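Clan CA, family C40, NlpC/P60 superfamily cysteine peptidase (Trichomonas vaginalis, PDB 6BIO) probably cleaves peptide bonds in bacterial peptidoglycan, as a cysteine peptidase of the NlpC/P60 family. Local coordinates at residues K35-D40 against G58-F63; P86-T91 against P110-V115; I222-T227 against T236-Y241; L9-S14 against S100-I105. One frame throughout, in Å; residues are numbered along the deposited sequence.

Contact 1 (K35-D40 against G58-F63)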
loop_
_atom_site.group_PDB
_atom_site.type_symbol
_atom_site.label_atom_id
_atom_site.label_comp_id
_atom_site.label_asym_id
_atom_site.label_seq_id
_atom_site.Cartn_x
_atom_site.Cartn_y
_atom_site.Cartn_z
ATOM N N LYS A 35 2.413 -10.205 -15.868
ATOM C CA LYS A 35 3.765 -10.325 -15.373
ATOM C C LYS A 35 4.815 -10.043 -16.443
ATOM O O LYS A 35 6.010 -10.217 -16.182
ATOM C CB LYS A 35 3.963 -11.713 -14.739
ATOM C CG LYS A 35 3.261 -11.844 -13.363
ATOM C CD LYS A 35 4.044 -11.117 -12.283
ATOM C CE LYS A 35 3.247 -10.942 -11.018
ATOM N NZ LYS A 35 4.120 -10.342 -9.991
ATOM N N SER A 36 4.415 -9.584 -17.617
ATOM C CA SER A 36 5.358 -9.106 -18.628
ATOM C C SER A 36 4.685 -8.048 -19.497
ATOM O O SER A 36 3.465 -7.886 -19.477
ATOM C CB SER A 36 5.851 -10.224 -19.507
ATOM O OG SER A 36 4.951 -10.472 -20.500
ATOM N N SER A 37 5.499 -7.325 -20.260
ATOM C CA SER A 37 5.027 -6.323 -21.200
ATOM C C SER A 37 4.654 -6.902 -22.554
ATOM O O SER A 37 4.321 -6.145 -23.482
ATOM C CB SER A 37 6.064 -5.257 -21.389
ATOM O OG SER A 37 7.195 -5.786 -22.061
ATOM N N ASN A 38 4.735 -8.214 -22.695
ATOM C CA ASN A 38 4.258 -8.918 -23.886
ATOM C C ASN A 38 3.600 -10.204 -23.415
ATOM O O ASN A 38 4.107 -11.309 -23.623
ATOM C CB ASN A 38 5.441 -9.201 -24.809
ATOM C CG ASN A 38 5.021 -9.628 -26.178
ATOM O OD1 ASN A 38 3.832 -9.844 -26.464
ATOM N ND2 ASN A 38 6.002 -9.766 -27.052
ATOM N N PRO A 39 2.447 -10.091 -22.777
ATOM C CA PRO A 39 1.885 -11.219 -22.045
ATOM C C PRO A 39 1.040 -12.088 -22.941
ATOM O O PRO A 39 0.654 -11.707 -24.045
ATOM C CB PRO A 39 0.973 -10.540 -21.012
ATOM C CG PRO A 39 0.569 -9.247 -21.669
ATOM C CD PRO A 39 1.752 -8.828 -22.481
ATOM N N ASP A 40 0.776 -13.275 -22.425
ATOM C CA ASP A 40 -0.375 -14.064 -22.822
ATOM C C ASP A 40 -1.595 -13.311 -22.288
ATOM O O ASP A 40 -1.896 -13.352 -21.096
ATOM C CB ASP A 40 -0.223 -15.444 -22.184
ATOM C CG ASP A 40 -1.346 -16.376 -22.513
ATOM O OD1 ASP A 40 -2.330 -15.904 -23.142
ATOM O OD2 ASP A 40 -1.228 -17.591 -22.118
ATOM N N GLY A 58 8.577 2.161 -15.228
ATOM C CA GLY A 58 8.826 2.488 -16.614
ATOM C C GLY A 58 7.654 2.066 -17.466
ATOM O O GLY A 58 6.636 1.611 -16.953
ATOM N N TYR A 59 7.823 2.215 -18.770
ATOM C CA TYR A 59 6.798 1.867 -19.740
ATOM C C TYR A 59 7.440 1.051 -20.856
ATOM O O TYR A 59 8.584 1.308 -21.250
ATOM C CB TYR A 59 6.182 3.120 -20.373
ATOM C CG TYR A 59 5.504 4.033 -19.400
ATOM C CD1 TYR A 59 6.197 5.017 -18.717
ATOM C CD2 TYR A 59 4.144 3.904 -19.144
ATOM C CE1 TYR A 59 5.557 5.875 -17.822
ATOM C CE2 TYR A 59 3.517 4.720 -18.267
ATOM C CZ TYR A 59 4.210 5.693 -17.585
ATOM O OH TYR A 59 3.536 6.536 -16.725
ATOM N N GLU A 60 6.680 0.110 -21.414
ATOM C CA GLU A 60 7.148 -0.681 -22.544
ATOM C C GLU A 60 5.945 -1.291 -23.249
ATOM O O GLU A 60 5.043 -1.814 -22.594
ATOM C CB GLU A 60 8.067 -1.818 -22.057
ATOM C CG GLU A 60 8.809 -2.580 -23.085
ATOM C CD GLU A 60 9.862 -3.499 -22.425
ATOM O OE1 GLU A 60 9.492 -4.525 -21.799
ATOM O OE2 GLU A 60 11.075 -3.181 -22.508
ATOM N N ASN A 61 5.958 -1.248 -24.584
ATOM C CA ASN A 61 4.974 -1.968 -25.395
ATOM C C ASN A 61 3.538 -1.663 -25.005
ATOM O O ASN A 61 2.665 -2.534 -25.058
ATOM C CB ASN A 61 5.214 -3.469 -25.323
ATOM C CG ASN A 61 6.562 -3.839 -25.778
ATOM O OD1 ASN A 61 7.074 -3.272 -26.741
ATOM N ND2 ASN A 61 7.178 -4.805 -25.085
ATOM N N GLY A 62 3.281 -0.416 -24.622
ATOM C CA GLY A 62 1.938 -0.012 -24.265
ATOM C C GLY A 62 1.555 -0.245 -22.822
ATOM O O GLY A 62 0.422 0.072 -22.443
ATOM N N PHE A 63 2.448 -0.799 -22.015
ATOM C CA PHE A 63 2.184 -1.065 -20.612
ATOM C C PHE A 63 3.035 -0.183 -19.713
ATOM O O PHE A 63 4.159 0.186 -20.054
ATOM C CB PHE A 63 2.528 -2.525 -20.289
ATOM C CG PHE A 63 1.605 -3.541 -20.916
ATOM C CD1 PHE A 63 0.423 -3.920 -20.288
ATOM C CD2 PHE A 63 1.938 -4.160 -22.104
ATOM C CE1 PHE A 63 -0.397 -4.851 -20.839
ATOM C CE2 PHE A 63 1.100 -5.082 -22.684
ATOM C CZ PHE A 63 -0.073 -5.427 -22.053
#

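Contact 2 (P86-T91 against P110-V115)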
loop_
_atom_site.group_PDB
_atom_site.type_symbol
_atom_site.label_atom_id
_atom_site.label_comp_id
_atom_site.label_asym_id
_atom_site.label_seq_id
_atom_site.Cartn_x
_atom_site.Cartn_y
_atom_site.Cartn_z
ATOM N N PRO A 86 3.436 18.663 -4.627
ATOM C CA PRO A 86 4.131 19.825 -4.051
ATOM C C PRO A 86 4.169 19.762 -2.545
ATOM O O PRO A 86 3.185 19.384 -1.907
ATOM C CB PRO A 86 3.264 21.005 -4.494
ATOM C CG PRO A 86 2.502 20.496 -5.658
ATOM C CD PRO A 86 2.241 19.051 -5.389
ATOM N N THR A 87 5.298 20.167 -1.967
ATOM C CA THR A 87 5.426 20.286 -0.523
ATOM C C THR A 87 6.546 21.301 -0.247
ATOM O O THR A 87 7.028 21.979 -1.165
ATOM C CB THR A 87 5.617 18.900 0.119
ATOM O OG1 THR A 87 5.576 19.038 1.550
ATOM C CG2 THR A 87 6.897 18.251 -0.304
ATOM N N GLN A 88 6.972 21.378 1.009
ATOM C CA GLN A 88 8.089 22.215 1.419
ATOM C C GLN A 88 8.979 21.473 2.400
ATOM O O GLN A 88 8.520 20.581 3.124
ATOM C CB GLN A 88 7.633 23.544 1.993
ATOM C CG GLN A 88 6.975 23.412 3.319
ATOM C CD GLN A 88 6.704 24.803 3.876
ATOM O OE1 GLN A 88 7.261 25.215 4.912
ATOM N NE2 GLN A 88 5.887 25.570 3.148
ATOM N N SER A 89 10.261 21.821 2.418
ATOM C CA SER A 89 11.137 21.249 3.417
ATOM C C SER A 89 10.967 22.025 4.714
ATOM O O SER A 89 10.618 23.214 4.728
ATOM C CB SER A 89 12.599 21.287 2.971
ATOM O OG SER A 89 13.094 22.616 2.908
ATOM N N VAL A 90 11.226 21.347 5.815
ATOM C CA VAL A 90 11.122 21.959 7.142
ATOM C C VAL A 90 12.478 22.135 7.806
ATOM O O VAL A 90 12.555 22.810 8.847
ATOM C CB VAL A 90 10.168 21.165 8.063
ATOM C CG1 VAL A 90 8.795 21.034 7.399
ATOM C CG2 VAL A 90 10.757 19.799 8.391
ATOM N N THR A 91 13.518 21.480 7.300
ATOM C CA THR A 91 14.864 21.532 7.852
ATOM C C THR A 91 15.829 21.492 6.683
ATOM O O THR A 91 15.532 20.895 5.662
ATOM C CB THR A 91 15.134 20.305 8.750
ATOM O OG1 THR A 91 14.071 20.141 9.690
ATOM C CG2 THR A 91 16.426 20.469 9.550
ATOM N N PRO A 110 17.884 24.616 1.402
ATOM C CA PRO A 110 17.626 25.296 2.666
ATOM C C PRO A 110 16.258 24.935 3.202
ATOM O O PRO A 110 15.350 24.481 2.491
ATOM C CB PRO A 110 17.702 26.789 2.327
ATOM C CG PRO A 110 17.662 26.889 0.895
ATOM C CD PRO A 110 17.986 25.561 0.275
ATOM N N ALA A 111 16.141 25.097 4.510
ATOM C CA ALA A 111 14.859 24.902 5.139
ATOM C C ALA A 111 13.824 25.816 4.486
ATOM O O ALA A 111 14.135 26.909 4.017
ATOM C CB ALA A 111 14.952 25.193 6.637
ATOM N N ASN A 112 12.570 25.369 4.492
ATOM C CA ASN A 112 11.431 26.133 3.982
ATOM C C ASN A 112 11.418 26.291 2.472
ATOM O O ASN A 112 10.892 27.284 1.957
ATOM C CB ASN A 112 11.419 27.545 4.572
ATOM C CG ASN A 112 10.257 27.813 5.427
ATOM O OD1 ASN A 112 9.169 27.239 5.293
ATOM N ND2 ASN A 112 10.480 28.687 6.367
ATOM N N SER A 113 12.071 25.393 1.751
ATOM C CA SER A 113 12.115 25.431 0.299
ATOM C C SER A 113 10.887 24.742 -0.275
ATOM O O SER A 113 10.478 23.670 0.181
ATOM C CB SER A 113 13.355 24.694 -0.202
ATOM O OG SER A 113 14.549 25.418 0.115
ATOM N N GLN A 114 10.331 25.307 -1.328
ATOM C CA GLN A 114 9.298 24.621 -2.089
ATOM C C GLN A 114 9.942 23.559 -2.971
ATOM O O GLN A 114 10.858 23.852 -3.737
ATOM C CB GLN A 114 8.566 25.615 -2.983
ATOM C CG GLN A 114 7.908 26.811 -2.289
ATOM C CD GLN A 114 6.807 26.412 -1.381
ATOM O OE1 GLN A 114 5.994 25.535 -1.718
ATOM N NE2 GLN A 114 6.768 27.020 -0.200
ATOM N N VAL A 115 9.438 22.334 -2.907
ATOM C CA VAL A 115 9.949 21.201 -3.674
ATOM C C VAL A 115 8.773 20.392 -4.213
ATOM O O VAL A 115 7.617 20.547 -3.784
ATOM C CB VAL A 115 10.881 20.300 -2.822
ATOM C CG1 VAL A 115 12.009 21.126 -2.140
ATOM C CG2 VAL A 115 10.079 19.494 -1.772
#

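Contact 3 (I222-T227 against T236-Y241)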
loop_
_atom_site.group_PDB
_atom_site.type_symbol
_atom_site.label_atom_id
_atom_site.label_comp_id
_atom_site.label_asym_id
_atom_site.label_seq_id
_atom_site.Cartn_x
_atom_site.Cartn_y
_atom_site.Cartn_z
ATOM N N ILE A 222 -4.840 -9.534 9.551
ATOM C CA ILE A 222 -6.093 -9.949 8.924
ATOM C C ILE A 222 -6.456 -11.345 9.401
ATOM O O ILE A 222 -5.606 -12.127 9.824
ATOM C CB ILE A 222 -6.102 -9.849 7.392
ATOM C CG1 ILE A 222 -5.187 -10.863 6.736
ATOM C CG2 ILE A 222 -5.788 -8.382 6.971
ATOM C CD1 ILE A 222 -5.347 -10.932 5.257
ATOM N N ILE A 223 -7.760 -11.594 9.450
ATOM C CA ILE A 223 -8.331 -12.867 9.869
ATOM C C ILE A 223 -9.213 -13.353 8.740
ATOM O O ILE A 223 -10.141 -12.647 8.342
ATOM C CB ILE A 223 -9.187 -12.698 11.128
ATOM C CG1 ILE A 223 -8.489 -11.884 12.222
ATOM C CG2 ILE A 223 -9.605 -14.048 11.641
ATOM C CD1 ILE A 223 -9.504 -11.191 13.140
ATOM N N THR A 224 -8.915 -14.538 8.196
ATOM C CA THR A 224 -9.777 -15.122 7.177
ATOM C C THR A 224 -10.713 -16.141 7.813
ATOM O O THR A 224 -10.420 -16.702 8.877
ATOM C CB THR A 224 -8.953 -15.763 6.067
ATOM O OG1 THR A 224 -8.139 -16.786 6.636
ATOM C CG2 THR A 224 -8.097 -14.701 5.374
ATOM N N PHE A 225 -11.861 -16.353 7.169
ATOM C CA PHE A 225 -12.927 -17.180 7.704
ATOM C C PHE A 225 -13.536 -18.032 6.596
ATOM O O PHE A 225 -13.547 -17.670 5.414
ATOM C CB PHE A 225 -14.058 -16.332 8.308
ATOM C CG PHE A 225 -13.631 -15.352 9.408
ATOM C CD1 PHE A 225 -13.608 -15.758 10.739
ATOM C CD2 PHE A 225 -13.275 -14.033 9.118
ATOM C CE1 PHE A 225 -13.264 -14.851 11.759
ATOM C CE2 PHE A 225 -12.956 -13.159 10.123
ATOM C CZ PHE A 225 -12.944 -13.559 11.433
ATOM N N ARG A 226 -14.122 -19.159 7.036
ATOM C CA ARG A 226 -14.904 -20.034 6.174
ATOM C C ARG A 226 -16.362 -19.841 6.548
ATOM O O ARG A 226 -16.795 -20.276 7.617
ATOM C CB ARG A 226 -14.447 -21.496 6.337
ATOM C CG ARG A 226 -12.959 -21.646 6.104
ATOM C CD ARG A 226 -12.573 -23.104 5.855
ATOM N NE ARG A 226 -12.890 -23.897 7.033
ATOM C CZ ARG A 226 -12.150 -24.022 8.119
ATOM N NH1 ARG A 226 -10.923 -23.522 8.180
ATOM N NH2 ARG A 226 -12.622 -24.729 9.152
ATOM N N THR A 227 -17.115 -19.152 5.688
ATOM C CA THR A 227 -18.479 -18.738 6.025
ATOM C C THR A 227 -19.555 -19.363 5.163
ATOM O O THR A 227 -20.728 -19.043 5.375
ATOM C CB THR A 227 -18.660 -17.200 5.994
ATOM O OG1 THR A 227 -18.646 -16.735 4.645
ATOM C CG2 THR A 227 -17.588 -16.481 6.811
ATOM N N THR A 236 -13.904 -17.728 2.507
ATOM C CA THR A 236 -14.852 -16.878 1.829
ATOM C C THR A 236 -14.979 -15.489 2.418
ATOM O O THR A 236 -15.772 -14.712 1.896
ATOM C CB THR A 236 -16.239 -17.541 1.889
ATOM O OG1 THR A 236 -16.580 -17.777 3.257
ATOM C CG2 THR A 236 -16.266 -18.861 1.122
ATOM N N HIS A 237 -14.282 -15.170 3.498
ATOM C CA HIS A 237 -14.460 -13.878 4.142
ATOM C C HIS A 237 -13.162 -13.504 4.840
ATOM O O HIS A 237 -12.309 -14.360 5.123
ATOM C CB HIS A 237 -15.608 -13.972 5.165
ATOM C CG HIS A 237 -16.109 -12.650 5.645
ATOM N ND1 HIS A 237 -16.905 -11.844 4.869
ATOM C CD2 HIS A 237 -15.967 -12.010 6.832
ATOM C CE1 HIS A 237 -17.207 -10.742 5.544
ATOM N NE2 HIS A 237 -16.660 -10.826 6.742
ATOM N N VAL A 238 -13.032 -12.219 5.148
ATOM C CA VAL A 238 -11.834 -11.693 5.798
ATOM C C VAL A 238 -12.201 -10.404 6.498
ATOM O O VAL A 238 -13.088 -9.678 6.044
ATOM C CB VAL A 238 -10.702 -11.466 4.765
ATOM C CG1 VAL A 238 -11.112 -10.445 3.713
ATOM C CG2 VAL A 238 -9.381 -11.067 5.429
ATOM N N GLY A 239 -11.499 -10.103 7.595
ATOM C CA GLY A 239 -11.581 -8.814 8.263
ATOM C C GLY A 239 -10.247 -8.478 8.893
ATOM O O GLY A 239 -9.328 -9.286 8.877
ATOM N N MET A 240 -10.129 -7.255 9.421
ATOM C CA MET A 240 -8.865 -6.769 9.983
ATOM C C MET A 240 -9.032 -6.532 11.483
ATOM O O MET A 240 -9.911 -5.782 11.899
ATOM C CB MET A 240 -8.417 -5.458 9.324
ATOM C CG MET A 240 -7.075 -5.009 9.803
ATOM S SD MET A 240 -6.504 -3.484 9.074
ATOM C CE MET A 240 -6.351 -3.953 7.361
ATOM N N TYR A 241 -8.176 -7.157 12.282
ATOM C CA TYR A 241 -8.195 -6.938 13.722
ATOM C C TYR A 241 -7.831 -5.484 13.998
ATOM O O TYR A 241 -6.885 -4.955 13.408
ATOM C CB TYR A 241 -7.204 -7.891 14.404
ATOM C CG TYR A 241 -7.374 -7.910 15.902
ATOM C CD1 TYR A 241 -8.485 -8.520 16.478
ATOM C CD2 TYR A 241 -6.436 -7.348 16.722
ATOM C CE1 TYR A 241 -8.662 -8.525 17.842
ATOM C CE2 TYR A 241 -6.611 -7.332 18.093
ATOM C CZ TYR A 241 -7.732 -7.935 18.654
ATOM O OH TYR A 241 -7.932 -7.941 20.043
#

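Contact 4 (L9-S14 against S100-I105)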
loop_
_atom_site.group_PDB
_atom_site.type_symbol
_atom_site.label_atom_id
_atom_site.label_comp_id
_atom_site.label_asym_id
_atom_site.label_seq_id
_atom_site.Cartn_x
_atom_site.Cartn_y
_atom_site.Cartn_z
ATOM N N LEU A 9 21.152 3.558 7.686
ATOM C CA LEU A 9 21.057 3.515 6.235
ATOM C C LEU A 9 22.172 2.689 5.615
ATOM O O LEU A 9 23.341 2.801 5.998
ATOM C CB LEU A 9 21.155 4.943 5.685
ATOM C CG LEU A 9 20.135 5.950 6.186
ATOM C CD1 LEU A 9 20.426 7.328 5.622
ATOM C CD2 LEU A 9 18.713 5.485 5.800
ATOM N N SER A 10 21.819 1.899 4.612
ATOM C CA SER A 10 22.824 1.188 3.848
ATOM C C SER A 10 23.747 2.169 3.152
ATOM O O SER A 10 23.343 3.256 2.737
ATOM C CB SER A 10 22.188 0.305 2.799
ATOM O OG SER A 10 23.139 -0.498 2.160
ATOM N N ALA A 11 24.996 1.762 3.007
ATOM C CA ALA A 11 25.971 2.504 2.220
ATOM C C ALA A 11 25.799 2.280 0.723
ATOM O O ALA A 11 26.511 2.912 -0.062
ATOM C CB ALA A 11 27.380 2.094 2.644
ATOM N N SER A 12 24.910 1.381 0.308
ATOM C CA SER A 12 24.715 1.118 -1.096
ATOM C C SER A 12 23.217 1.155 -1.384
ATOM O O SER A 12 22.392 0.967 -0.497
ATOM C CB SER A 12 25.362 -0.228 -1.442
ATOM O OG SER A 12 25.441 -0.411 -2.828
ATOM N N SER A 13 22.873 1.432 -2.637
ATOM C CA SER A 13 21.480 1.375 -3.049
ATOM C C SER A 13 21.345 0.827 -4.461
ATOM O O SER A 13 22.128 1.164 -5.339
ATOM C CB SER A 13 20.821 2.744 -3.004
ATOM O OG SER A 13 19.483 2.641 -3.481
ATOM N N SER A 14 20.378 -0.069 -4.633
ATOM C CA SER A 14 19.950 -0.531 -5.946
ATOM C C SER A 14 18.618 0.078 -6.359
ATOM O O SER A 14 18.015 -0.386 -7.337
ATOM C CB SER A 14 19.866 -2.063 -6.002
ATOM O OG SER A 14 18.763 -2.528 -5.233
ATOM N N SER A 100 20.897 6.402 0.028
ATOM C CA SER A 100 21.865 5.643 0.803
ATOM C C SER A 100 22.640 6.657 1.624
ATOM O O SER A 100 22.403 7.864 1.527
ATOM C CB SER A 100 22.849 4.873 -0.073
ATOM O OG SER A 100 23.794 5.789 -0.600
ATOM N N ARG A 101 23.585 6.169 2.429
ATOM C CA ARG A 101 24.479 7.057 3.149
ATOM C C ARG A 101 25.808 7.317 2.416
ATOM O O ARG A 101 26.728 7.847 3.030
ATOM C CB ARG A 101 24.691 6.598 4.593
ATOM C CG ARG A 101 25.364 5.252 4.780
ATOM C CD ARG A 101 25.649 4.991 6.239
ATOM N NE ARG A 101 26.018 3.605 6.519
ATOM C CZ ARG A 101 27.256 3.122 6.504
ATOM N NH1 ARG A 101 28.280 3.936 6.202
ATOM N NH2 ARG A 101 27.498 1.845 6.801
ATOM N N THR A 102 25.896 7.039 1.120
ATOM C CA THR A 102 27.112 7.355 0.373
ATOM C C THR A 102 26.814 8.006 -0.981
ATOM O O THR A 102 27.671 7.978 -1.877
ATOM C CB THR A 102 28.026 6.104 0.169
ATOM O OG1 THR A 102 27.399 5.194 -0.738
ATOM C CG2 THR A 102 28.300 5.400 1.445
ATOM N N GLY A 103 25.633 8.607 -1.150
ATOM C CA GLY A 103 25.342 9.334 -2.374
ATOM C C GLY A 103 26.139 10.619 -2.460
ATOM O O GLY A 103 26.479 11.233 -1.462
ATOM N N THR A 104 26.376 11.059 -3.685
ATOM C CA THR A 104 26.955 12.386 -3.887
ATOM C C THR A 104 25.859 13.434 -3.686
ATOM O O THR A 104 24.639 13.139 -3.729
ATOM C CB THR A 104 27.628 12.504 -5.258
ATOM O OG1 THR A 104 26.698 12.159 -6.295
ATOM C CG2 THR A 104 28.889 11.586 -5.337
ATOM N N ILE A 105 26.285 14.673 -3.488
ATOM C CA ILE A 105 25.382 15.783 -3.264
ATOM C C ILE A 105 24.976 16.368 -4.610
ATOM O O ILE A 105 25.808 16.879 -5.373
ATOM C CB ILE A 105 26.007 16.846 -2.357
ATOM C CG1 ILE A 105 26.263 16.288 -0.963
ATOM C CG2 ILE A 105 25.058 18.042 -2.227
ATOM C CD1 ILE A 105 27.086 17.200 -0.119
#

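Contact 1 (K35-D40 against G58-F63)
S37 meets the E60 side chain, which runs past it from CB to the carboxylate. E60 CB packs on S37 CB at 4.0 Å. E60 CG stands anti to its backbone N (chi1 -170°) and passes S37 OG at 3.7 Å. The chain stays extended to E60 CD, 3.5 Å from S37 OG. At the tip, E60 OE1 accepts a hydrogen bond from S37 OG at 2.6 Å. The hydroxyl comes to the anti side of the carboxylate, 16° out of its plane. N61 adds a second bond. Its ND2 donates to S37 OG over 3.2 Å, with a bent N-H...O angle of 138°. E60 and N61 begin the type I' turn E60-F63, which closes the hairpin of strands 53-60 and 63-68. F63 stands at the other end of this turn. Its CD2 lies 3.4 Å from S37 O, and its CE2 lies 3.8 Å from P39 CD. The proline and the ring reach toward each other tip to tip. On the facing loop, S36 OG accepts from N38 N, an ST turn that spans S37. W74 of strand 71-76 touches S37, E60 and F63. The S37 hydroxyl therefore gives its proton to a carboxylate and accepts from an amide. These two bonds fix its rotation. The negative charge of E60 would be partly offset by the hydroxyl dipole, and N61 would probably strengthen S37 OG as a donor.

Contact 2 (P86-T91 against P110-V115)
T87 pairs with V115 where strands 80-88 and 114-122 run antiparallel in one sheet; P110-V115 belongs to the bacterial SH3 region. They form a hydrogen-bonded pair. T87 N donates to V115 O at 3.0 Å, and V115 N returns a nearly straight bond to T87 O. Their side chains lie side by side on one face of the sheet, with T87 CG2 3.7 Å from V115 CG2. T87 OG1 stands anti to the backbone N (chi1 -173°) and bonds to Y144 N, which leaves CG2 to meet the valine. L142, I128 and Y130 pack around V115. Next comes the non-hydrogen-bonded pair Q88 and Q114, whose CA atoms are 4.4 Å apart. Beyond the paired strands, S89 ties its chain to the turn that leads into strand 114-122. S89 N donates to S113 O at 2.9 Å. S89 OG accepts from S113 N at 3.2 Å. A weak bond from N112 N reaches S89 O. S89 is thus bonded through N, O and OG. A111 CB packs on the T91 backbone, 3.8 Å from T91 C. The partners of S89 are placed by the type II turn P110-S113, which N112 passes with positive phi. The backbone bond from S113 N to P110 O is long and weak. S113 OG reinforces it, donating to P110 O at 2.7 Å from 36° above the carbonyl plane.

Contact 3 (I222-T227 against T236-Y241)
F225 and H237 bring their rings together at CD2, 4.1 Å from F225 CD2 to H237 CD2. F225 CD2 lies at the edge of the imidazole, near its plane. The rim of F225 also meets backbone: F225 CE2 is 4.2 Å from G239 N, and V238 CA sits at the same edge. Y265 meets F225 edge-to-face. F247 meets the same ring, planes about 30° apart. T227 CG2 packs on H237 CB at 3.6 Å. H237 NE2 is hydrogen-bonded to H249 ND1, the rings at about 90°, and the side chain touches C182 at the start of helix 182-191. This is consistent with the Cys-His-His site of NlpC/P60 peptidases. Strands 222-225 and 237-243 form a beta hairpin here. I223 and G239 are a hydrogen-bonded pair, with I223 N 2.8 Å from G239 O. T236 and H237 both face F225 in a classic beta bulge. F225 O accepts from T236 N at 2.9 Å and from H237 N at 3.2 Å. On the sheet face carrying I222, T224, V238 and M240, V238 CG2 touches I222 CB and T224 CG2, while M186 covers I222, V238 and M240. Past the bulge, T227 OG1 and T236 OG1 share a 2.7 Å hydrogen bond.

Contact 4 (L9-S14 against S100-I105)
The loop ahead of strand 19-23 rests on a loop of the bacterial SH3 domain, between strands 93-96 and 105-109, and R101 holds L9 and S10 there. R101 N donates to S10 O at 2.9 Å, with a fairly straight N-H...O angle of 165°. The R101 side chain then runs back beside L9. Its CG lies between the backbone N and the carbonyl carbon (chi1 63°), and the chain stays extended to NE. R101 CB passes L9 CB at 4.1 Å. R101 NE donates to L9 O at 2.8 Å, nearly along the C=O axis, although the hydrogen bond is bent at the hydrogen. The oxygen sits at the guanidinium edge, 20° out of its plane. A11 CB lies over the centre of one guanidinium face, 4.0 Å from R101 CZ. Both loops turn in the same way just here. S10 OG accepts from S12 N, and S100 OG accepts from T102 N, so each forms an ST turn. S100 OG also bonds to E98. The turn at S100 brings T102 up to A11. T102 OG1 donates to A11 O over a short 2.5 Å, while T102 CG2 packs on A11 CB at 3.6 Å. The carbonyls of L9, S10 and A11 thus each receive one bond from R101 or T102. S100 CB approaches S10 O at 3.3 Å, and S13 CB touches S100 CB.

Contact 3 is the one that bears on the probable active site, through H237 and its neighbours C182 and H249. The other three lie in the N-terminal half of the chain. Contacts 1 and 2 reach the same antiparallel sheet, yet their centres are 37 Å apart. Contacts 2 and 4 are the nearest pair, with closest atoms about 10 Å apart. Their segments alternate along the chain, and both involve the bacterial SH3 domain. Contact 1 falls wholly between L9-S14 and S100-I105. Its nearest atoms are about 18 Å from contact 3. Contacts 2 and 4 are each about 27 Å from contact 3 at nearest atoms, across the centre of the chain.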